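PDB 2FVG: endoglucanase from Thermotoga maritima, which probably acts as a metal-dependent aminopeptidase of the M42 family, with two divalent cations per subunit, although it carries the name endoglucanase. Local coordinates for residues S59-E64 against F166-G171; V65-S70 against G84-R89. All coordinates share one frame; numbering follows the deposited sequence.

Contact 1: residues S59-E64 against F166-G171; sequences SAHMDE and FDDRAG
Arg169 reaches out of helix 166-180 to grip the chain past the end of strand 55-61. From CB, its CG lies anti to the carbonyl carbon, and a bend at chi2 (-81°) turns the chain toward residues 62-64, bringing Arg169 CD to 3.9 Å from Met62 O. Arg169 NE donates to Met62 O at 2.7 Å, and NH2 shares that oxygen, near the guanidinium plane, a side-on grip that fixes the rotation of the group. Arg169 NH2 also forms a salt bridge with Glu64 OE2 at 2.9 Å, from above a carboxylate plane turned 88° from the guanidinium; Arg169 NH1 adds a weak bond to the same OE2. Lys164 pairs with Glu64 OE1, and the carbonyls of Leu7 and Met10 take NH1.

Asp168, after a cis peptide, accepts a nearly straight bond at OD2 from His61 N (3.3 Å). Water 1 donates to His61 O and Asp63 O and accepts from Asp168 N. His61 and Asp167, predicted zinc ligands, are thus brought together; the His61 ring is held by Thr194 at ND1 and by Glu220, another predicted ligand, at NE2. The helix start crosses the end of strand 55-61, between strands 187-194 and 215-224, while helix 18-28 packs on Met62 and Arg169.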
loop_
_atom_site.group_PDB
_atom_site.type_symbol
_atom_site.label_atom_id
_atom_site.label_comp_id
_atom_site.label_asym_id
_atom_site.label_seq_id
_atom_site.Cartn_x
_atom_site.Cartn_y
_atom_site.Cartn_z
ATOM N N SER A 59 5.107 9.360 -1.459
ATOM C CA SER A 59 4.390 8.591 -0.433
ATOM C C SER A 59 3.762 7.231 -0.826
ATOM O O SER A 59 3.460 6.991 -1.989
ATOM C CB SER A 59 3.334 9.479 0.234
ATOM O OG SER A 59 2.307 9.756 -0.669
ATOM N N ALA A 60 3.565 6.370 0.179
ATOM C CA ALA A 60 2.906 5.071 0.006
ATOM C C ALA A 60 2.055 4.811 1.256
ATOM O O ALA A 60 2.373 5.334 2.321
ATOM C CB ALA A 60 3.932 3.987 -0.200
ATOM N N HIS A 61 0.999 4.007 1.137
ATOM C CA HIS A 61 0.109 3.708 2.273
ATOM C C HIS A 61 0.432 2.384 2.906
ATOM O O HIS A 61 0.626 1.374 2.220
ATOM C CB HIS A 61 -1.350 3.664 1.810
ATOM C CG HIS A 61 -1.613 4.555 0.643
ATOM N ND1 HIS A 61 -1.411 5.920 0.688
ATOM C CD2 HIS A 61 -2.045 4.280 -0.609
ATOM C CE1 HIS A 61 -1.714 6.447 -0.487
ATOM N NE2 HIS A 61 -2.111 5.475 -1.288
HETATM N N MSE A 62 0.473 2.392 4.224
HETATM C CA MSE A 62 0.758 1.209 4.994
HETATM C C MSE A 62 -0.440 0.356 5.308
HETATM O O MSE A 62 -0.278 -0.817 5.645
HETATM C CB MSE A 62 1.400 1.606 6.315
HETATM C CG MSE A 62 2.760 2.207 6.147
HETATM SE SE MSE A 62 3.641 2.516 7.910
HETATM C CE MSE A 62 2.502 3.972 8.654
ATOM N N ASP A 63 -1.635 0.929 5.230
ATOM C CA ASP A 63 -2.844 0.204 5.639
ATOM C C ASP A 63 -3.427 -0.760 4.607
ATOM O O ASP A 63 -3.198 -0.615 3.401
ATOM C CB ASP A 63 -3.937 1.165 6.176
ATOM C CG ASP A 63 -4.429 2.172 5.142
ATOM O OD1 ASP A 63 -3.590 2.718 4.363
ATOM O OD2 ASP A 63 -5.666 2.440 5.139
ATOM N N GLU A 64 -4.193 -1.733 5.101
ATOM C CA GLU A 64 -4.860 -2.703 4.244
ATOM C C GLU A 64 -6.315 -2.864 4.708
ATOM O O GLU A 64 -6.678 -2.436 5.795
ATOM C CB GLU A 64 -4.097 -4.043 4.281
ATOM C CG GLU A 64 -4.159 -4.744 5.646
ATOM C CD GLU A 64 -3.295 -5.999 5.735
ATOM O OE1 GLU A 64 -3.533 -6.979 4.988
ATOM O OE2 GLU A 64 -2.388 -6.007 6.581
ATOM N N PHE A 166 -0.920 -6.148 -1.560
ATOM C CA PHE A 166 0.076 -5.550 -2.492
ATOM C C PHE A 166 -0.284 -4.060 -2.686
ATOM O O PHE A 166 0.577 -3.210 -2.953
ATOM C CB PHE A 166 0.148 -6.301 -3.814
ATOM C CG PHE A 166 0.972 -7.584 -3.769
ATOM C CD1 PHE A 166 1.980 -7.767 -2.832
ATOM C CD2 PHE A 166 0.800 -8.555 -4.757
ATOM C CE1 PHE A 166 2.765 -8.935 -2.837
ATOM C CE2 PHE A 166 1.585 -9.729 -4.779
ATOM C CZ PHE A 166 2.571 -9.911 -3.825
ATOM N N ASP A 167 -1.574 -3.774 -2.555
ATOM C CA ASP A 167 -2.101 -2.401 -2.501
ATOM C C ASP A 167 -2.234 -2.063 -0.992
ATOM O O ASP A 167 -3.209 -2.496 -0.348
ATOM C CB ASP A 167 -3.477 -2.358 -3.161
ATOM C CG ASP A 167 -4.179 -1.012 -2.990
ATOM O OD1 ASP A 167 -3.509 0.018 -2.739
ATOM O OD2 ASP A 167 -5.419 -0.994 -3.118
ATOM N N ASP A 168 -1.286 -1.314 -0.410
ATOM C CA ASP A 168 -0.123 -0.721 -1.094
ATOM C C ASP A 168 1.232 -1.145 -0.479
ATOM O O ASP A 168 2.225 -0.384 -0.475
ATOM C CB ASP A 168 -0.273 0.813 -1.093
ATOM C CG ASP A 168 0.640 1.513 -2.096
ATOM O OD1 ASP A 168 1.090 0.858 -3.071
ATOM O OD2 ASP A 168 0.918 2.729 -1.901
ATOM N N ARG A 169 1.317 -2.384 -0.004
ATOM C CA ARG A 169 2.592 -2.850 0.539
ATOM C C ARG A 169 3.665 -2.925 -0.557
ATOM O O ARG A 169 4.852 -2.846 -0.237
ATOM C CB ARG A 169 2.444 -4.164 1.321
ATOM C CG ARG A 169 1.396 -4.080 2.489
ATOM C CD ARG A 169 1.906 -3.421 3.820
ATOM N NE ARG A 169 0.789 -3.112 4.722
ATOM C CZ ARG A 169 0.163 -3.999 5.487
ATOM N NH1 ARG A 169 0.524 -5.278 5.486
ATOM N NH2 ARG A 169 -0.827 -3.608 6.263
ATOM N N ALA A 170 3.285 -3.048 -1.839
ATOM C CA ALA A 170 4.327 -3.044 -2.902
ATOM C C ALA A 170 4.897 -1.633 -3.040
ATOM O O ALA A 170 6.084 -1.460 -3.289
ATOM C CB ALA A 170 3.769 -3.525 -4.258
ATOM N N GLY A 171 4.034 -0.623 -2.897
ATOM C CA GLY A 171 4.454 0.777 -2.936
ATOM C C GLY A 171 5.427 1.094 -1.808
ATOM O O GLY A 171 6.455 1.753 -2.033
HETATM O O HOH W 1 -0.701 -1.013 2.439
#

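Contact 2: residues V65-S70 against G84-R89; sequences VGFVVS and GGVDPR. With EDO (1,2-ethanediol), chain C.
Val86 faces Val65 and Phe67 with its two methyl branches, one to each. Val86 CG1, anti to the backbone N (chi1 -155°), meets the far end of the Phe67 ring, 3.8 Å from Phe67 CZ and 3.9 Å from Phe67 CE1, in an oblique approach. Val86 CG2 takes the other direction, to Val65 CG1, and also comes within 4.1 Å of Gly66 O. The two valines lie alongside, pointing opposite ways; their methyl-to-methyl spacing is doubtful in the model.

Val65 spreads its own branches over the glycines before Val86. Val65 CG1 lies 3.8 Å from Gly85 O, whereas Val65 CG2 rests against the backbone, 4.0 Å from Gly85 N and 4.2 Å from Gly84 CA. Gly84, with a positive phi of 112°, sits at backbone angles strained for a side chain, where a CB would press on the preceding carbonyl O.

The next shell sets these groups in place. Phe80 and Phe150 make edge-to-face contacts with Phe67, and Leu91 touches both Phe67 and Val86. Asp87 OD1 accepts from Arg89 N at 3.1 Å, an Asx turn leading into the short 3-10 segment. 1,2-Ethanediol O1, probably from the crystallisation liquor, bonds weakly to Val65 O; the molecule also bonds Pro310 O and Ala165 N.

This is plain apolar packing: the loop leaving the antiparallel hairpin 66-72/78-83 folds back on the start of strand 66-72, where Gly66 and Val83 pair by backbone. Strand 66-72 lies between strands 78-83 and 147-150 in the six-stranded sheet, and the loop continues toward strand 95-98.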
loop_
_atom_site.group_PDB
_atom_site.type_symbol
_atom_site.label_atom_id
_atom_site.label_comp_id
_atom_site.label_asym_id
_atom_site.label_seq_id
_atom_site.Cartn_x
_atom_site.Cartn_y
_atom_site.Cartn_z
ATOM N N VAL A 65 -7.152 -3.467 3.878
ATOM C CA VAL A 65 -8.527 -3.749 4.256
ATOM C C VAL A 65 -8.576 -4.865 5.313
ATOM O O VAL A 65 -7.718 -5.758 5.329
ATOM C CB VAL A 65 -9.391 -4.093 3.015
ATOM C CG1 VAL A 65 -10.783 -4.587 3.423
ATOM C CG2 VAL A 65 -9.549 -2.854 2.171
ATOM N N GLY A 66 -9.594 -4.834 6.185
ATOM C CA GLY A 66 -9.686 -5.838 7.247
ATOM C C GLY A 66 -11.002 -5.771 7.974
ATOM O O GLY A 66 -12.013 -5.412 7.377
ATOM N N PHE A 67 -10.986 -6.119 9.260
ATOM C CA PHE A 67 -12.198 -6.156 10.059
ATOM C C PHE A 67 -11.850 -5.747 11.480
ATOM O O PHE A 67 -10.674 -5.551 11.814
ATOM C CB PHE A 67 -12.786 -7.590 10.054
ATOM C CG PHE A 67 -12.875 -8.207 8.682
ATOM C CD1 PHE A 67 -13.967 -7.941 7.858
ATOM C CD2 PHE A 67 -11.850 -9.011 8.199
ATOM C CE1 PHE A 67 -14.045 -8.479 6.581
ATOM C CE2 PHE A 67 -11.915 -9.556 6.923
ATOM C CZ PHE A 67 -13.021 -9.291 6.108
ATOM N N VAL A 68 -12.875 -5.643 12.321
ATOM C CA VAL A 68 -12.689 -5.319 13.715
ATOM C C VAL A 68 -13.678 -6.185 14.512
ATOM O O VAL A 68 -14.791 -6.449 14.056
ATOM C CB VAL A 68 -12.794 -3.788 13.961
ATOM C CG1 VAL A 68 -14.204 -3.253 13.679
ATOM C CG2 VAL A 68 -12.309 -3.413 15.356
ATOM N N VAL A 69 -13.231 -6.686 15.664
ATOM C CA VAL A 69 -14.058 -7.536 16.501
ATOM C C VAL A 69 -15.112 -6.659 17.144
ATOM O O VAL A 69 -14.814 -5.755 17.947
ATOM C CB VAL A 69 -13.242 -8.291 17.560
ATOM C CG1 VAL A 69 -14.163 -9.140 18.410
ATOM C CG2 VAL A 69 -12.166 -9.159 16.890
ATOM N N SER A 70 -16.352 -6.907 16.754
ATOM C CA SER A 70 -17.462 -6.126 17.278
ATOM C C SER A 70 -18.149 -6.829 18.442
ATOM O O SER A 70 -18.762 -6.180 19.283
ATOM C CB SER A 70 -18.447 -5.751 16.161
ATOM O OG SER A 70 -18.943 -6.896 15.493
ATOM N N GLY A 84 -12.854 -0.895 5.592
ATOM C CA GLY A 84 -12.495 -0.716 4.190
ATOM C C GLY A 84 -13.574 -1.375 3.354
ATOM O O GLY A 84 -14.630 -1.759 3.881
ATOM N N GLY A 85 -13.318 -1.524 2.058
ATOM C CA GLY A 85 -14.302 -2.122 1.151
ATOM C C GLY A 85 -14.160 -3.629 1.036
ATOM O O GLY A 85 -13.185 -4.115 0.456
ATOM N N VAL A 86 -15.127 -4.363 1.592
ATOM C CA VAL A 86 -15.100 -5.820 1.552
ATOM C C VAL A 86 -16.475 -6.362 1.179
ATOM O O VAL A 86 -17.492 -5.964 1.756
ATOM C CB VAL A 86 -14.690 -6.446 2.922
ATOM C CG1 VAL A 86 -14.091 -7.826 2.716
ATOM C CG2 VAL A 86 -13.688 -5.587 3.652
ATOM N N ASP A 87 -16.495 -7.277 0.214
ATOM C CA ASP A 87 -17.724 -7.926 -0.239
ATOM C C ASP A 87 -17.940 -9.167 0.639
ATOM O O ASP A 87 -17.213 -10.156 0.502
ATOM C CB ASP A 87 -17.582 -8.306 -1.722
ATOM C CG ASP A 87 -18.828 -8.971 -2.308
ATOM O OD1 ASP A 87 -19.848 -9.184 -1.600
ATOM O OD2 ASP A 87 -18.772 -9.286 -3.518
ATOM N N PRO A 88 -18.950 -9.125 1.533
ATOM C CA PRO A 88 -19.184 -10.242 2.448
ATOM C C PRO A 88 -19.493 -11.567 1.752
ATOM O O PRO A 88 -19.325 -12.632 2.357
ATOM C CB PRO A 88 -20.388 -9.778 3.276
ATOM C CG PRO A 88 -21.046 -8.728 2.451
ATOM C CD PRO A 88 -19.938 -8.047 1.719
ATOM N N ARG A 89 -19.931 -11.497 0.494
ATOM C CA ARG A 89 -20.291 -12.684 -0.291
ATOM C C ARG A 89 -19.147 -13.678 -0.469
ATOM O O ARG A 89 -19.383 -14.886 -0.486
ATOM C CB ARG A 89 -20.872 -12.287 -1.660
HETATM C C1 EDO C . -5.364 -7.182 1.654
HETATM O O1 EDO C . -6.251 -7.344 2.756
HETATM C C2 EDO C . -6.054 -7.711 0.403
HETATM O O2 EDO C . -5.086 -7.929 -0.626
#

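The two contacts share one run of chain: residues 59-64 pass directly into 65-70, carrying it from strand 55-61 of the large mixed sheet to strand 66-72 of the separate antiparallel sheet. Contact 1 lies practically at the centre of the molecule and is mostly buried; contact 2, with its centre 18 Å away, is only partly buried, with Gly84 and Gly85 exposed. Their chemistry follows. Charged and backbone polar groups join strand to helix beside the predicted metal ligands in contact 1, whereas contact 2 joins a strand to a loop through methyl groups, an aromatic ring and bare glycine backbone. The side chain of Val65 still comes within about 7 Å of that of Asp167.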